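Local coordinates for glutaredoxin (Methanosarcina acetivorans, PDB 5CAX), which probably transfers electrons as a glutaredoxin-like enzyme, with protein disulfide reductase activity that depends on coenzyme M, at residues I64-V67 with S68-P72. Numbering follows the deposited sequence.
Sequences IKQV and SRFNP
Val67 O takes two backbone donors near the C-terminal end of helix 57-70. Asn71 N reaches it at 2.7 Å, completing an i to i+4 bond, while Phe70 N, one residue earlier, makes an i to i+3 bond at 3.1 Å. Arg69 N makes a weak bond of the same i to i+3 kind to Gln66 O, and Ser68 N keeps the regular i to i+4 bond to Ile64 O, 3.1 Å.

Ser68 adds a side-chain bond to this backbone set. With chi1 at 57°, its hydroxyl is folded back between its own N and carbonyl carbon, and OG donates to Lys65 O over 2.9 Å from above the carbonyl plane. Arg69 CG lies 3.5 Å from the same Lys65 O as a carbon contact. Lys65 O would probably lose its hydroxyl donor if an alanine stood in place of Ser68.

On another side of the helix Gln66 meets both Arg69 and Phe70. Its chain bends at chi2 (79°) and brings OE1 to the guanidinium edge, where NH1 makes a weak bond of 3.4 Å; the amide and guanidinium planes lie only 13° apart. The Phe70 ring stands steeply to that amide, with CE2 beside OE1, and turns its edge to the backbone, CD2 lying 3.5 Å from Gln66 O.

Phe70 also packs on Ile80 and Ala86, and Val67 on Tyr25 and Thr78, so the helix end rests against the sheet. Beyond it, Asn71 ND2 bonds to Thr78 OG1 and Ser75 OG. The arrangement is a helix C-terminus with mixed i+3 and i+4 bonding, here leading from helix 57-70 of the thioredoxin-like fold towards strand 78-81 through the loop that carries Phe76 of a cadmium site.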
ATOM      1  N   ILE A  64       0.825 -11.675   1.976  1.00 69.82           N
ATOM      2  CA  ILE A  64       2.199 -11.704   2.463  1.00 72.26           C
ATOM      3  C   ILE A  64       3.197 -12.062   1.353  1.00 76.55           C
ATOM      4  O   ILE A  64       4.268 -11.445   1.240  1.00 77.29           O
ATOM      5  CB  ILE A  64       2.350 -12.713   3.616  1.00 75.63           C
ATOM      6  CG1 ILE A  64       1.715 -12.166   4.890  1.00 73.82           C
ATOM      7  CG2 ILE A  64       3.809 -13.021   3.873  1.00 77.52           C
ATOM      8  CD1 ILE A  64       2.235 -10.829   5.260  1.00 70.25           C
ATOM      9  N   LYS A  65       2.825 -13.056   0.542  1.00 71.79           N
ATOM     10  CA  LYS A  65       3.636 -13.554  -0.569  1.00 72.22           C
ATOM     11  C   LYS A  65       3.806 -12.512  -1.672  1.00 69.47           C
ATOM     12  O   LYS A  65       4.838 -12.454  -2.333  1.00 70.63           O
ATOM     13  CB  LYS A  65       3.010 -14.828  -1.140  1.00 74.73           C
ATOM     14  CG  LYS A  65       4.005 -15.894  -1.546  1.00 77.94           C
ATOM     15  CD  LYS A  65       3.668 -17.223  -0.887  1.00 81.84           C
ATOM     16  CE  LYS A  65       2.231 -17.618  -1.187  1.00 81.06           C
ATOM     17  NZ  LYS A  65       1.929 -19.019  -0.797  1.00 84.78           N
ATOM     18  N   GLN A  66       2.778 -11.708  -1.889  1.00 59.01           N
ATOM     19  CA  GLN A  66       2.873 -10.619  -2.839  1.00 62.88           C
ATOM     20  C   GLN A  66       3.842  -9.550  -2.335  1.00 59.32           C
ATOM     21  O   GLN A  66       4.687  -9.059  -3.081  1.00 60.95           O
ATOM     22  CB  GLN A  66       1.472 -10.036  -3.103  1.00 60.62           C
ATOM     23  CG  GLN A  66       1.382  -8.606  -3.677  1.00 56.41           C
ATOM     24  CD  GLN A  66       1.633  -8.515  -5.168  1.00 59.40           C
ATOM     25  OE1 GLN A  66       2.201  -9.434  -5.789  1.00 62.15           O
ATOM     26  NE2 GLN A  66       1.172  -7.414  -5.767  1.00 57.65           N
ATOM     27  N   VAL A  67       3.692  -9.173  -1.074  1.00 52.66           N
ATOM     28  CA  VAL A  67       4.566  -8.166  -0.476  1.00 56.49           C
ATOM     29  C   VAL A  67       6.043  -8.555  -0.597  1.00 59.54           C
ATOM     30  O   VAL A  67       6.878  -7.717  -0.925  1.00 61.13           O
ATOM     31  CB  VAL A  67       4.192  -7.906   1.011  1.00 51.44           C
ATOM     32  CG1 VAL A  67       5.305  -7.189   1.737  1.00 53.73           C
ATOM     33  CG2 VAL A  67       2.905  -7.086   1.098  1.00 48.52           C
ATOM     34  N   SER A  68       6.358  -9.826  -0.371  1.00 58.73           N
ATOM     35  CA  SER A  68       7.745 -10.272  -0.394  1.00 62.01           C
ATOM     36  C   SER A  68       8.376 -10.237  -1.794  1.00 64.86           C
ATOM     37  O   SER A  68       9.598 -10.172  -1.910  1.00 68.40           O
ATOM     38  CB  SER A  68       7.877 -11.676   0.204  1.00 65.39           C
ATOM     39  OG  SER A  68       7.078 -12.618  -0.459  1.00 65.76           O
ATOM     40  N   ARG A  69       7.562 -10.280  -2.847  1.00 75.69           N
ATOM     41  CA  ARG A  69       8.071 -10.174  -4.220  1.00 78.70           C
ATOM     42  C   ARG A  69       8.715  -8.799  -4.452  1.00 78.23           C
ATOM     43  O   ARG A  69       9.642  -8.669  -5.243  1.00 80.31           O
ATOM     44  CB  ARG A  69       6.957 -10.399  -5.261  1.00 77.71           C
ATOM     45  CG  ARG A  69       6.460 -11.838  -5.355  1.00 79.84           C
ATOM     46  CD  ARG A  69       5.285 -12.005  -6.326  1.00 78.72           C
ATOM     47  NE  ARG A  69       5.676 -11.994  -7.730  1.00 82.03           N
ATOM     48  CZ  ARG A  69       5.197 -11.168  -8.656  1.00 83.14           C
ATOM     49  NH1 ARG A  69       4.319 -10.218  -8.332  1.00 80.05           N
ATOM     50  NH2 ARG A  69       5.604 -11.291  -9.921  1.00 85.33           N
ATOM     51  N   PHE A  70       8.237  -7.786  -3.735  1.00 70.92           N
ATOM     52  CA  PHE A  70       8.727  -6.413  -3.871  1.00 69.66           C
ATOM     53  C   PHE A  70       9.555  -5.996  -2.653  1.00 71.67           C
ATOM     54  O   PHE A  70      10.373  -5.068  -2.709  1.00 72.42           O
ATOM     55  CB  PHE A  70       7.532  -5.475  -4.076  1.00 65.72           C
ATOM     56  CG  PHE A  70       6.774  -5.755  -5.343  1.00 62.78           C
ATOM     57  CD1 PHE A  70       6.992  -4.990  -6.476  1.00 61.76           C
ATOM     58  CD2 PHE A  70       5.887  -6.818  -5.417  1.00 61.92           C
ATOM     59  CE1 PHE A  70       6.331  -5.256  -7.638  1.00 57.10           C
ATOM     60  CE2 PHE A  70       5.222  -7.094  -6.587  1.00 60.85           C
ATOM     61  CZ  PHE A  70       5.441  -6.308  -7.700  1.00 60.59           C
ATOM     62  N   ASN A  71       9.329  -6.705  -1.553  1.00 68.75           N
ATOM     63  CA  ASN A  71       9.973  -6.412  -0.293  1.00 67.82           C
ATOM     64  C   ASN A  71      10.338  -7.707   0.438  1.00 71.40           C
ATOM     65  O   ASN A  71       9.533  -8.234   1.196  1.00 71.79           O
ATOM     66  CB  ASN A  71       9.046  -5.526   0.549  1.00 62.28           C
ATOM     67  CG  ASN A  71       9.653  -5.129   1.868  1.00 62.77           C
ATOM     68  OD1 ASN A  71      10.877  -5.235   2.071  1.00 64.01           O
ATOM     69  ND2 ASN A  71       8.809  -4.654   2.780  1.00 56.50           N
ATOM     70  N   PRO A  72      11.539  -8.250   0.187  1.00 84.40           N
ATOM     71  CA  PRO A  72      11.928  -9.498   0.865  1.00 86.86           C
ATOM     72  C   PRO A  72      11.923  -9.398   2.402  1.00 86.96           C
ATOM     73  O   PRO A  72      11.816 -10.421   3.082  1.00 89.73           O
ATOM     74  CB  PRO A  72      13.347  -9.770   0.331  1.00 90.30           C
ATOM     75  CG  PRO A  72      13.792  -8.500  -0.318  1.00 89.85           C
ATOM     76  CD  PRO A  72      12.544  -7.828  -0.801  1.00 86.29           C
TER